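Local coordinates for protein CalsepRRP (Calystegia sepium, PDB 1JY5) that belongs to the ribonuclease T2 family and may bind RNA, although whether it cleaves RNA is uncertain, at residues Lys77-Tyr82 and Thr122-Tyr127; Gly153-Ile158 and Pro166-Lys171; Ser87-Ser92 and Trp102-Thr107; Asp6-Ala11 and Ser110-Asn115. All coordinates share one frame; numbering follows the deposited sequence.

Contact 1: Lys77-Tyr82 and Thr122-Tyr127. Unlike the reference sequence in segment 122-127: Thr123 (reference Ala).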
loop_
_atom_site.group_PDB
_atom_site.type_symbol
_atom_site.label_atom_id
_atom_site.label_comp_id
_atom_site.label_asym_id
_atom_site.label_seq_id
_atom_site.Cartn_x
_atom_site.Cartn_y
_atom_site.Cartn_z
ATOM N N LYS A 77 -9.051 4.202 -8.815
ATOM C CA LYS A 77 -8.569 5.467 -8.296
ATOM C C LYS A 77 -7.646 5.365 -7.091
ATOM O O LYS A 77 -6.672 6.113 -6.985
ATOM C CB LYS A 77 -9.761 6.366 -7.953
ATOM C CG LYS A 77 -9.385 7.754 -7.464
ATOM C CD LYS A 77 -10.633 8.603 -7.267
ATOM C CE LYS A 77 -10.301 9.944 -6.639
ATOM N NZ LYS A 77 -9.382 10.746 -7.495
ATOM N N TYR A 78 -7.933 4.434 -6.189
ATOM C CA TYR A 78 -7.128 4.311 -4.977
ATOM C C TYR A 78 -6.153 3.145 -4.929
ATOM O O TYR A 78 -5.331 3.054 -4.017
ATOM C CB TYR A 78 -8.066 4.283 -3.774
ATOM C CG TYR A 78 -8.967 5.497 -3.750
ATOM C CD1 TYR A 78 -10.313 5.402 -4.091
ATOM C CD2 TYR A 78 -8.458 6.750 -3.422
ATOM C CE1 TYR A 78 -11.133 6.531 -4.106
ATOM C CE2 TYR A 78 -9.264 7.883 -3.433
ATOM C CZ TYR A 78 -10.601 7.765 -3.775
ATOM O OH TYR A 78 -11.399 8.887 -3.772
ATOM N N TRP A 79 -6.248 2.258 -5.913
ATOM C CA TRP A 79 -5.344 1.115 -6.005
ATOM C C TRP A 79 -4.825 1.022 -7.447
ATOM O O TRP A 79 -4.842 -0.045 -8.053
ATOM C CB TRP A 79 -6.077 -0.179 -5.641
ATOM C CG TRP A 79 -5.158 -1.309 -5.259
ATOM C CD1 TRP A 79 -3.933 -1.586 -5.788
ATOM C CD2 TRP A 79 -5.406 -2.318 -4.274
ATOM N NE1 TRP A 79 -3.397 -2.702 -5.191
ATOM C CE2 TRP A 79 -4.281 -3.173 -4.258
ATOM C CE3 TRP A 79 -6.468 -2.581 -3.402
ATOM C CZ2 TRP A 79 -4.189 -4.279 -3.403
ATOM C CZ3 TRP A 79 -6.379 -3.679 -2.553
ATOM C CH2 TRP A 79 -5.243 -4.515 -2.561
ATOM N N PRO A 80 -4.359 2.144 -8.016
ATOM C CA PRO A 80 -3.855 2.112 -9.396
ATOM C C PRO A 80 -2.452 1.529 -9.539
ATOM O O PRO A 80 -1.746 1.314 -8.556
ATOM C CB PRO A 80 -3.855 3.587 -9.811
ATOM C CG PRO A 80 -4.692 4.281 -8.773
ATOM C CD PRO A 80 -4.395 3.528 -7.516
ATOM N N SER A 81 -2.061 1.298 -10.786
ATOM C CA SER A 81 -0.738 0.800 -11.118
ATOM C C SER A 81 0.025 2.017 -11.657
ATOM O O SER A 81 -0.584 2.914 -12.246
ATOM C CB SER A 81 -0.843 -0.275 -12.202
ATOM O OG SER A 81 0.432 -0.778 -12.548
ATOM N N TYR A 82 1.339 2.069 -11.445
ATOM C CA TYR A 82 2.138 3.195 -11.936
ATOM C C TYR A 82 3.187 2.757 -12.958
ATOM O O TYR A 82 4.311 3.265 -12.963
ATOM C CB TYR A 82 2.842 3.921 -10.778
ATOM C CG TYR A 82 1.906 4.560 -9.780
ATOM C CD1 TYR A 82 1.517 3.879 -8.630
ATOM C CD2 TYR A 82 1.370 5.829 -10.010
ATOM C CE1 TYR A 82 0.617 4.439 -7.730
ATOM C CE2 TYR A 82 0.463 6.399 -9.116
ATOM C CZ TYR A 82 0.090 5.694 -7.976
ATOM O OH TYR A 82 -0.823 6.237 -7.098
ATOM N N THR A 122 -12.045 -4.813 2.114
ATOM C CA THR A 122 -11.513 -4.597 3.450
ATOM C C THR A 122 -10.267 -3.716 3.372
ATOM O O THR A 122 -10.048 -2.864 4.233
ATOM C CB THR A 122 -11.208 -5.940 4.140
ATOM O OG1 THR A 122 -12.439 -6.658 4.318
ATOM C CG2 THR A 122 -10.568 -5.714 5.504
ATOM N N THR A 123 -9.468 -3.901 2.325
ATOM C CA THR A 123 -8.271 -3.093 2.154
ATOM C C THR A 123 -8.679 -1.639 1.938
ATOM O O THR A 123 -8.079 -0.721 2.501
ATOM C CB THR A 123 -7.438 -3.559 0.951
ATOM O OG1 THR A 123 -7.075 -4.933 1.129
ATOM C CG2 THR A 123 -6.159 -2.733 0.832
ATOM N N LEU A 124 -9.702 -1.428 1.117
ATOM C CA LEU A 124 -10.187 -0.076 0.859
ATOM C C LEU A 124 -10.729 0.542 2.149
ATOM O O LEU A 124 -10.490 1.715 2.432
ATOM C CB LEU A 124 -11.277 -0.094 -0.223
ATOM C CG LEU A 124 -10.777 -0.092 -1.677
ATOM C CD1 LEU A 124 -9.561 -1.000 -1.820
ATOM C CD2 LEU A 124 -11.897 -0.550 -2.600
ATOM N N MET A 125 -11.447 -0.254 2.936
ATOM C CA MET A 125 -12.006 0.230 4.192
ATOM C C MET A 125 -10.918 0.791 5.091
ATOM O O MET A 125 -11.037 1.904 5.589
ATOM C CB MET A 125 -12.733 -0.898 4.928
ATOM C CG MET A 125 -13.406 -0.472 6.231
ATOM S SD MET A 125 -14.115 -1.895 7.103
ATOM C CE MET A 125 -12.608 -2.604 7.791
ATOM N N LEU A 126 -9.862 0.011 5.305
ATOM C CA LEU A 126 -8.754 0.448 6.148
ATOM C C LEU A 126 -8.093 1.683 5.537
ATOM O O LEU A 126 -7.751 2.633 6.247
ATOM C CB LEU A 126 -7.729 -0.685 6.301
ATOM C CG LEU A 126 -8.205 -1.949 7.043
ATOM C CD1 LEU A 126 -7.150 -3.042 6.952
ATOM C CD2 LEU A 126 -8.495 -1.608 8.504
ATOM N N TYR A 127 -7.929 1.669 4.215
ATOM C CA TYR A 127 -7.321 2.786 3.496
ATOM C C TYR A 127 -8.102 4.083 3.696
ATOM O O TYR A 127 -7.514 5.144 3.883
ATOM C CB TYR A 127 -7.248 2.473 2.000
ATOM C CG TYR A 127 -6.821 3.647 1.142
ATOM C CD1 TYR A 127 -5.473 3.992 1.009
ATOM C CD2 TYR A 127 -7.766 4.407 0.456
ATOM C CE1 TYR A 127 -5.079 5.066 0.202
ATOM C CE2 TYR A 127 -7.386 5.482 -0.348
ATOM C CZ TYR A 127 -6.041 5.802 -0.472
ATOM O OH TYR A 127 -5.667 6.841 -1.297
#

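Contact 2: Gly153-Ile158 and Pro166-Lys171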
loop_
_atom_site.group_PDB
_atom_site.type_symbol
_atom_site.label_atom_id
_atom_site.label_comp_id
_atom_site.label_asym_id
_atom_site.label_seq_id
_atom_site.Cartn_x
_atom_site.Cartn_y
_atom_site.Cartn_z
ATOM N N GLY A 153 10.222 13.384 11.681
ATOM C CA GLY A 153 9.042 14.220 11.785
ATOM C C GLY A 153 7.837 13.569 11.129
ATOM O O GLY A 153 6.720 13.666 11.633
ATOM N N ILE A 154 8.057 12.916 9.994
ATOM C CA ILE A 154 6.968 12.236 9.303
ATOM C C ILE A 154 6.537 11.044 10.157
ATOM O O ILE A 154 5.345 10.787 10.330
ATOM C CB ILE A 154 7.411 11.760 7.908
ATOM C CG1 ILE A 154 7.618 12.981 7.004
ATOM C CG2 ILE A 154 6.379 10.795 7.328
ATOM C CD1 ILE A 154 8.116 12.655 5.615
ATOM N N MET A 155 7.528 10.338 10.695
ATOM C CA MET A 155 7.313 9.179 11.561
ATOM C C MET A 155 6.495 9.577 12.790
ATOM O O MET A 155 5.471 8.965 13.100
ATOM C CB MET A 155 8.658 8.623 12.044
ATOM C CG MET A 155 9.564 8.060 10.964
ATOM S SD MET A 155 9.038 6.447 10.405
ATOM C CE MET A 155 9.995 5.355 11.480
ATOM N N SER A 156 6.965 10.605 13.490
ATOM C CA SER A 156 6.300 11.091 14.693
ATOM C C SER A 156 4.882 11.566 14.407
ATOM O O SER A 156 3.974 11.352 15.210
ATOM C CB SER A 156 7.115 12.229 15.320
ATOM O OG SER A 156 6.454 12.757 16.459
ATOM N N ALA A 157 4.690 12.213 13.265
ATOM C CA ALA A 157 3.365 12.700 12.899
ATOM C C ALA A 157 2.396 11.525 12.767
ATOM O O ALA A 157 1.289 11.560 13.301
ATOM C CB ALA A 157 3.434 13.478 11.583
ATOM N N ILE A 158 2.811 10.481 12.059
ATOM C CA ILE A 158 1.947 9.313 11.887
ATOM C C ILE A 158 1.752 8.602 13.226
ATOM O O ILE A 158 0.631 8.266 13.600
ATOM C CB ILE A 158 2.542 8.341 10.855
ATOM C CG1 ILE A 158 2.673 9.063 9.513
ATOM C CG2 ILE A 158 1.654 7.109 10.710
ATOM C CD1 ILE A 158 3.395 8.284 8.451
ATOM N N PRO A 166 4.839 3.465 12.016
ATOM C CA PRO A 166 4.826 2.966 10.645
ATOM C C PRO A 166 6.221 2.569 10.194
ATOM O O PRO A 166 7.212 2.888 10.847
ATOM C CB PRO A 166 4.307 4.160 9.856
ATOM C CG PRO A 166 4.956 5.308 10.582
ATOM C CD PRO A 166 4.713 4.935 12.037
ATOM N N VAL A 167 6.283 1.856 9.078
ATOM C CA VAL A 167 7.554 1.462 8.502
ATOM C C VAL A 167 7.593 2.288 7.218
ATOM O O VAL A 167 6.601 2.352 6.493
ATOM C CB VAL A 167 7.590 -0.055 8.187
ATOM C CG1 VAL A 167 8.897 -0.414 7.493
ATOM C CG2 VAL A 167 7.468 -0.856 9.488
ATOM N N VAL A 168 8.712 2.954 6.960
ATOM C CA VAL A 168 8.836 3.773 5.760
ATOM C C VAL A 168 9.992 3.327 4.873
ATOM O O VAL A 168 11.086 3.044 5.359
ATOM C CB VAL A 168 9.061 5.271 6.100
ATOM C CG1 VAL A 168 9.101 6.084 4.810
ATOM C CG2 VAL A 168 7.948 5.792 7.015
ATOM N N LYS A 169 9.736 3.268 3.569
ATOM C CA LYS A 169 10.748 2.887 2.593
ATOM C C LYS A 169 10.925 4.067 1.643
ATOM O O LYS A 169 9.953 4.750 1.298
ATOM C CB LYS A 169 10.303 1.650 1.803
ATOM C CG LYS A 169 9.962 0.431 2.660
ATOM C CD LYS A 169 11.149 -0.036 3.490
ATOM C CE LYS A 169 10.853 -1.363 4.179
ATOM N NZ LYS A 169 11.983 -1.786 5.049
ATOM N N CYS A 170 12.164 4.299 1.222
ATOM C CA CYS A 170 12.471 5.404 0.323
ATOM C C CYS A 170 13.088 4.985 -0.992
ATOM O O CYS A 170 13.636 3.894 -1.121
ATOM C CB CYS A 170 13.399 6.406 1.012
ATOM S SG CYS A 170 12.528 7.373 2.265
ATOM N N LYS A 171 12.986 5.882 -1.962
ATOM C CA LYS A 171 13.537 5.668 -3.284
ATOM C C LYS A 171 14.512 6.817 -3.503
ATOM O O LYS A 171 14.106 7.935 -3.825
ATOM C CB LYS A 171 12.417 5.702 -4.324
ATOM C CG LYS A 171 12.815 5.298 -5.726
ATOM C CD LYS A 171 11.599 5.357 -6.636
ATOM C CE LYS A 171 11.926 4.922 -8.053
ATOM N NZ LYS A 171 10.720 5.014 -8.931
#

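Contact 3: Ser87-Ser92 and Trp102-Thr107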
loop_
_atom_site.group_PDB
_atom_site.type_symbol
_atom_site.label_atom_id
_atom_site.label_comp_id
_atom_site.label_asym_id
_atom_site.label_seq_id
_atom_site.Cartn_x
_atom_site.Cartn_y
_atom_site.Cartn_z
ATOM N N SER A 87 3.196 -7.169 -14.787
ATOM C CA SER A 87 3.903 -7.715 -13.634
ATOM C C SER A 87 3.689 -9.225 -13.618
ATOM O O SER A 87 2.885 -9.745 -14.389
ATOM C CB SER A 87 3.359 -7.097 -12.343
ATOM O OG SER A 87 1.957 -7.294 -12.238
ATOM N N SER A 88 4.401 -9.934 -12.749
ATOM C CA SER A 88 4.240 -11.379 -12.690
ATOM C C SER A 88 4.289 -11.903 -11.270
ATOM O O SER A 88 4.953 -11.341 -10.398
ATOM C CB SER A 88 5.317 -12.082 -13.523
ATOM O OG SER A 88 6.608 -11.851 -12.993
ATOM N N ALA A 89 3.576 -12.996 -11.043
ATOM C CA ALA A 89 3.552 -13.604 -9.730
ATOM C C ALA A 89 2.936 -14.986 -9.791
ATOM O O ALA A 89 2.067 -15.255 -10.620
ATOM C CB ALA A 89 2.763 -12.731 -8.763
ATOM N N CYS A 90 3.409 -15.860 -8.911
ATOM C CA CYS A 90 2.888 -17.214 -8.807
ATOM C C CYS A 90 2.942 -18.004 -10.115
ATOM O O CYS A 90 2.060 -18.815 -10.384
ATOM C CB CYS A 90 1.445 -17.150 -8.307
ATOM S SG CYS A 90 1.215 -16.055 -6.865
ATOM N N GLY A 91 3.955 -17.750 -10.934
ATOM C CA GLY A 91 4.096 -18.492 -12.174
ATOM C C GLY A 91 3.521 -17.913 -13.453
ATOM O O GLY A 91 3.550 -18.576 -14.488
ATOM N N SER A 92 2.992 -16.697 -13.416
ATOM C CA SER A 92 2.441 -16.123 -14.636
ATOM C C SER A 92 2.357 -14.605 -14.600
ATOM O O SER A 92 2.390 -13.994 -13.525
ATOM C CB SER A 92 1.050 -16.701 -14.898
ATOM O OG SER A 92 0.175 -16.396 -13.833
ATOM N N TRP A 102 -3.830 -10.140 -5.583
ATOM C CA TRP A 102 -4.751 -11.186 -5.166
ATOM C C TRP A 102 -4.046 -12.538 -5.174
ATOM O O TRP A 102 -4.063 -13.263 -4.186
ATOM C CB TRP A 102 -5.957 -11.280 -6.095
ATOM C CG TRP A 102 -6.698 -12.543 -5.838
ATOM C CD1 TRP A 102 -6.759 -13.640 -6.647
ATOM C CD2 TRP A 102 -7.397 -12.887 -4.637
ATOM N NE1 TRP A 102 -7.452 -14.650 -6.019
ATOM C CE2 TRP A 102 -7.854 -14.212 -4.784
ATOM C CE3 TRP A 102 -7.677 -12.201 -3.446
ATOM C CZ2 TRP A 102 -8.581 -14.870 -3.785
ATOM C CZ3 TRP A 102 -8.401 -12.856 -2.449
ATOM C CH2 TRP A 102 -8.844 -14.181 -2.631
ATOM N N ALA A 103 -3.437 -12.874 -6.303
ATOM C CA ALA A 103 -2.747 -14.147 -6.433
ATOM C C ALA A 103 -1.633 -14.301 -5.410
ATOM O O ALA A 103 -1.553 -15.307 -4.700
ATOM C CB ALA A 103 -2.180 -14.294 -7.848
ATOM N N LYS A 104 -0.783 -13.286 -5.319
ATOM C CA LYS A 104 0.363 -13.326 -4.424
ATOM C C LYS A 104 0.067 -13.199 -2.930
ATOM O O LYS A 104 0.645 -13.929 -2.117
ATOM C CB LYS A 104 1.361 -12.240 -4.841
ATOM C CG LYS A 104 2.747 -12.381 -4.224
ATOM C CD LYS A 104 3.645 -11.243 -4.686
ATOM C CE LYS A 104 5.086 -11.467 -4.289
ATOM N NZ LYS A 104 5.925 -10.315 -4.694
ATOM N N HIS A 105 -0.842 -12.295 -2.569
ATOM C CA HIS A 105 -1.159 -12.051 -1.158
ATOM C C HIS A 105 -2.615 -12.243 -0.727
ATOM O O HIS A 105 -2.881 -12.772 0.353
ATOM C CB HIS A 105 -0.740 -10.624 -0.790
ATOM C CG HIS A 105 0.732 -10.368 -0.894
ATOM N ND1 HIS A 105 1.646 -10.898 -0.008
ATOM C CD2 HIS A 105 1.445 -9.591 -1.746
ATOM C CE1 HIS A 105 2.853 -10.456 -0.305
ATOM N NE2 HIS A 105 2.759 -9.661 -1.354
ATOM N N GLY A 106 -3.553 -11.793 -1.562
ATOM C CA GLY A 106 -4.968 -11.900 -1.231
ATOM C C GLY A 106 -5.435 -13.301 -0.882
ATOM O O GLY A 106 -6.182 -13.504 0.082
ATOM N N THR A 107 -4.999 -14.269 -1.677
ATOM C CA THR A 107 -5.352 -15.667 -1.458
ATOM C C THR A 107 -4.880 -16.120 -0.078
ATOM O O THR A 107 -5.481 -16.996 0.527
ATOM C CB THR A 107 -4.699 -16.579 -2.522
ATOM O OG1 THR A 107 -3.287 -16.336 -2.557
ATOM C CG2 THR A 107 -5.289 -16.310 -3.905
HETATM O O HOH W 1 6.205 -12.009 -7.723
#

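Contact 4: Asp6-Ala11 and Ser110-Asn115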
loop_
_atom_site.group_PDB
_atom_site.type_symbol
_atom_site.label_atom_id
_atom_site.label_comp_id
_atom_site.label_asym_id
_atom_site.label_seq_id
_atom_site.Cartn_x
_atom_site.Cartn_y
_atom_site.Cartn_z
ATOM N N ASP A 6 0.265 -14.082 10.632
ATOM C CA ASP A 6 0.206 -13.485 11.964
ATOM C C ASP A 6 -0.465 -12.120 12.020
ATOM O O ASP A 6 -1.273 -11.854 12.910
ATOM C CB ASP A 6 1.623 -13.380 12.531
ATOM C CG ASP A 6 2.265 -14.732 12.731
ATOM O OD1 ASP A 6 3.467 -14.875 12.420
ATOM O OD2 ASP A 6 1.567 -15.651 13.214
ATOM N N TYR A 7 -0.129 -11.253 11.072
ATOM C CA TYR A 7 -0.704 -9.920 11.054
ATOM C C TYR A 7 -0.803 -9.395 9.629
ATOM O O TYR A 7 -0.258 -9.982 8.691
ATOM C CB TYR A 7 0.158 -8.972 11.901
ATOM C CG TYR A 7 1.524 -8.713 11.299
ATOM C CD1 TYR A 7 1.728 -7.650 10.414
ATOM C CD2 TYR A 7 2.593 -9.578 11.551
ATOM C CE1 TYR A 7 2.962 -7.459 9.786
ATOM C CE2 TYR A 7 3.831 -9.396 10.928
ATOM C CZ TYR A 7 4.006 -8.342 10.046
ATOM O OH TYR A 7 5.208 -8.196 9.392
ATOM N N PHE A 8 -1.506 -8.278 9.487
ATOM C CA PHE A 8 -1.713 -7.623 8.205
ATOM C C PHE A 8 -0.808 -6.402 8.049
ATOM O O PHE A 8 -0.643 -5.615 8.987
ATOM C CB PHE A 8 -3.159 -7.122 8.095
ATOM C CG PHE A 8 -4.154 -8.160 7.670
ATOM C CD1 PHE A 8 -5.251 -8.461 8.476
ATOM C CD2 PHE A 8 -4.052 -8.765 6.424
ATOM C CE1 PHE A 8 -6.238 -9.341 8.037
ATOM C CE2 PHE A 8 -5.033 -9.644 5.975
ATOM C CZ PHE A 8 -6.126 -9.933 6.781
ATOM N N THR A 9 -0.209 -6.245 6.872
ATOM C CA THR A 9 0.585 -5.052 6.599
ATOM C C THR A 9 -0.163 -4.305 5.500
ATOM O O THR A 9 -0.427 -4.867 4.437
ATOM C CB THR A 9 2.018 -5.368 6.078
ATOM O OG1 THR A 9 2.851 -5.787 7.165
ATOM C CG2 THR A 9 2.642 -4.125 5.419
ATOM N N LEU A 10 -0.559 -3.062 5.767
ATOM C CA LEU A 10 -1.214 -2.266 4.729
ATOM C C LEU A 10 -0.083 -1.407 4.169
ATOM O O LEU A 10 0.436 -0.535 4.859
ATOM C CB LEU A 10 -2.326 -1.358 5.296
ATOM C CG LEU A 10 -2.949 -0.347 4.313
ATOM C CD1 LEU A 10 -3.619 -1.086 3.169
ATOM C CD2 LEU A 10 -3.976 0.558 5.014
ATOM N N ALA A 11 0.321 -1.680 2.934
ATOM C CA ALA A 11 1.389 -0.913 2.312
ATOM C C ALA A 11 0.766 0.128 1.399
ATOM O O ALA A 11 -0.155 -0.171 0.634
ATOM C CB ALA A 11 2.321 -1.833 1.523
ATOM N N SER A 110 -7.116 -15.775 3.748
ATOM C CA SER A 110 -8.140 -16.669 4.278
ATOM C C SER A 110 -7.517 -17.386 5.477
ATOM O O SER A 110 -6.302 -17.567 5.530
ATOM C CB SER A 110 -8.576 -17.687 3.215
ATOM O OG SER A 110 -7.481 -18.448 2.733
ATOM N N PRO A 111 -8.336 -17.808 6.455
ATOM C CA PRO A 111 -9.792 -17.680 6.512
ATOM C C PRO A 111 -10.311 -16.339 7.037
ATOM O O PRO A 111 -11.521 -16.121 7.068
ATOM C CB PRO A 111 -10.185 -18.823 7.433
ATOM C CG PRO A 111 -9.113 -18.725 8.477
ATOM C CD PRO A 111 -7.844 -18.538 7.640
ATOM N N VAL A 112 -9.419 -15.442 7.453
ATOM C CA VAL A 112 -9.857 -14.148 7.983
ATOM C C VAL A 112 -10.727 -13.413 6.965
ATOM O O VAL A 112 -11.800 -12.912 7.302
ATOM C CB VAL A 112 -8.656 -13.259 8.376
ATOM C CG1 VAL A 112 -9.146 -11.907 8.865
ATOM C CG2 VAL A 112 -7.845 -13.942 9.466
ATOM N N LEU A 113 -10.247 -13.336 5.728
ATOM C CA LEU A 113 -10.993 -12.712 4.642
ATOM C C LEU A 113 -11.253 -13.916 3.737
ATOM O O LEU A 113 -10.314 -14.532 3.231
ATOM C CB LEU A 113 -10.141 -11.635 3.953
ATOM C CG LEU A 113 -9.639 -10.581 4.952
ATOM C CD1 LEU A 113 -8.854 -9.477 4.233
ATOM C CD2 LEU A 113 -10.827 -9.975 5.690
ATOM N N GLY A 114 -12.529 -14.256 3.563
ATOM C CA GLY A 114 -12.901 -15.440 2.806
ATOM C C GLY A 114 -12.932 -15.460 1.296
ATOM O O GLY A 114 -12.982 -16.540 0.701
ATOM N N ASN A 115 -12.911 -14.296 0.662
ATOM C CA ASN A 115 -12.942 -14.248 -0.796
ATOM C C ASN A 115 -12.349 -12.938 -1.293
ATOM O O ASN A 115 -12.021 -12.062 -0.498
ATOM C CB ASN A 115 -14.382 -14.421 -1.305
ATOM C CG ASN A 115 -15.325 -13.354 -0.779
ATOM O OD1 ASN A 115 -15.020 -12.164 -0.834
ATOM N ND2 ASN A 115 -16.487 -13.776 -0.280
#

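Contact 1: Lys77-Tyr82 and Thr122-Tyr127
The end of helix 72-78 docks on helix 116-129 here, a join within the alpha-beta fold of the T2 ribonuclease family. Two aromatic side chains carry it from one side: Tyr78 in the last part of the helix, and Trp79, the first residue to leave it. The side chains of Tyr78 and Tyr127 cross at about a right angle, while their ring planes are inclined at 48°, an oblique pair. Tyr78 CD2 lies 3.5 Å from Tyr127 CE2, and Tyr78 CB reaches that same carbon at 3.7 Å. The hydroxyl of Tyr127 is hydrogen-bonded to Phe40 O, which holds the far end of its ring. Trp79 offers its six-membered ring. Its CG stands anti to the backbone N (chi1 -161°), and this turn brings the indole up to segment 122-127. Trp79 CZ3 lies 3.5 Å from Thr123 CG2. Leu124 CD1 comes in at the indole edge, in plane, 3.8 Å from Trp79 CE3. Thr123 OG1 is bonded back to Tyr119 O within its own helix. An alanine in place of Trp79 would remove the indole and would probably leave a gap beside the Thr123 and Leu124 methyls. Around the contact, Ile42 of strand 40-48 touches Trp79, Leu124 and Tyr127. Leu98 and Glu101 of helix 97-106 border the indole, and Phe120 meets its ring.

Contact 2: Gly153-Ile158 and Pro166-Lys171
Met155 and Ile158, which press on Pro166, sit in a helix held by main-chain bonds such as that from Ala157 N to Gly153 O, 3.0 Å long. No hydrogen bond crosses to segment 166-171, and the contact is apolar packing. Ile158 faces the proline. Its CG2 lies 3.8 Å from Pro166 CG, and Ile158 CD1 reaches the same ring carbon at 4.0 Å. The proline ring is thus met by both branches of the isoleucine. Met155 starts off to one side, but its chain bends at chi2 (-76°) and again at chi3, and the thioether ends over the start of the strand. There Met155 SD rests 3.6 Å from Val168 CG2, the two side chains running past each other in opposite directions. Met155 CE comes to 3.8 Å from Pro166 O, so the methionine spans both partners. Pro166 and Val168 face the helix, while Val167 between them points away, the alternation expected of a strand. The contact joins helix 151-162 to the strand that follows it, 167-171. In the neighbouring antiparallel strand 174-182, Ile180 packs on Pro166 and Val175 on Val168. Helix 132-137 covers Ile158 through Leu136, and the Cys170-Cys198 disulfide lies further along the strand.

Contact 3: Ser87-Ser92 and Trp102-Thr107
Cys90 reaches from the tip of a beta hairpin to the backbone of helix 97-106. Its SG is anti to the carbonyl carbon (chi1 -47°) and lies 3.6 Å from Ala103 O and 3.9 Å from Ala103 CB. The same sulfur is disulfide-bonded to Cys57. Cys90 sits in a type I' turn from Ala89 to Ser92, closed by a bond of 3.3 Å from Ser92 N to Ala89 O. Ala89 N bonds back to Ser92 O at 2.9 Å. Gly91 is the third residue of the turn, where its backbone angles leave a CB no room beside the carbonyl O of Cys90. Beside the sulfur, the methyl of Ala89 faces the CB of Lys104 at 4.2 Å. From there the lysine runs out fully extended, its CG anti to the backbone N (chi1 -166°). Lys104 CG lies over one face of the His105 ring, toward the rim. Lys104 NZ is bonded to Tyr100 OH. A water accepts a weak bond from Lys104 NZ and donates to Ser88 O at 3.0 Å, linking the lysine to the hairpin. On the helix side, Thr107 OG1 donates to Ala103 O at 2.9 Å, from above the carbonyl plane. A CB on Gly106 would collide with Trp102 CE3. Lys104, His105 and Gly106 belong to the KHG part of a conserved T2 family sequence motif. Across the contact the packing is slight and no direct hydrogen bond forms. The Cys90-Cys57 disulfide, together with the backbone bond of Lys104 to Cys57, is therefore likely to hold hairpin and helix together.

Contact 4: Asp6-Ala11 and Ser110-Asn115
Phe8 points its ring at Val112 and Leu113, whose side chains come from the opposite direction. The apolar contacts are few. Val112 CG1 lies at the edge of the ring, near its plane, 4.0 Å from Phe8 CE1. Leu113 CD1 comes in obliquely, 3.8 Å from Phe8 CZ, with Leu113 CG behind it at 4.0 Å from the same carbon. The two residues thus share the far end of one ring. Phe8 CG is anti to its carbonyl carbon (chi1 -82°), and from there the ring extends toward the loop. Phe5 also meets this ring and touches Val112, while Leu45 of strand 40-48 packs against Phe8. Polar bonds do not cross the contact but fix each side separately. The strand is held by backbone bonds of Phe8 to Phe182 and of Thr9 to Trp46. A classic beta bulge sets Asp6 and Tyr7 together opposite Asp48 of strand 40-48. In the loop, the peptide bond before Pro111 is cis. Asn115 is the N-cap of helix 116-129, its OD1 taking the N-H of Glu118. With only carbon atoms meeting, the contact is hydrophobic and lacks directional bonds, so the fit of Phe8 against the loop probably depends on shape.

Contacts 1, 3 and 4 form one connected region. Thr123 CG2 of contact 1 lies 3.8 Å from Leu10 CD1 of contact 4, and Trp102 CH2 of contact 3 lies 4.0 Å from Asn115 C of contact 4. Contacts 1 and 3 do not touch, and their centres are about 17 Å apart. Contact 2 stands apart, its centre about 27 Å from that of contact 3, on the opposite side of the chain's centre. It reaches the same sheet as contact 4. His105 in contact 3 lies in the second conserved active-site motif of T2 enzymes and stacks on Trp46. Strand 40-48 holds KGLWP in place of the first motif's HGLWP, consistent with altered or lost activity.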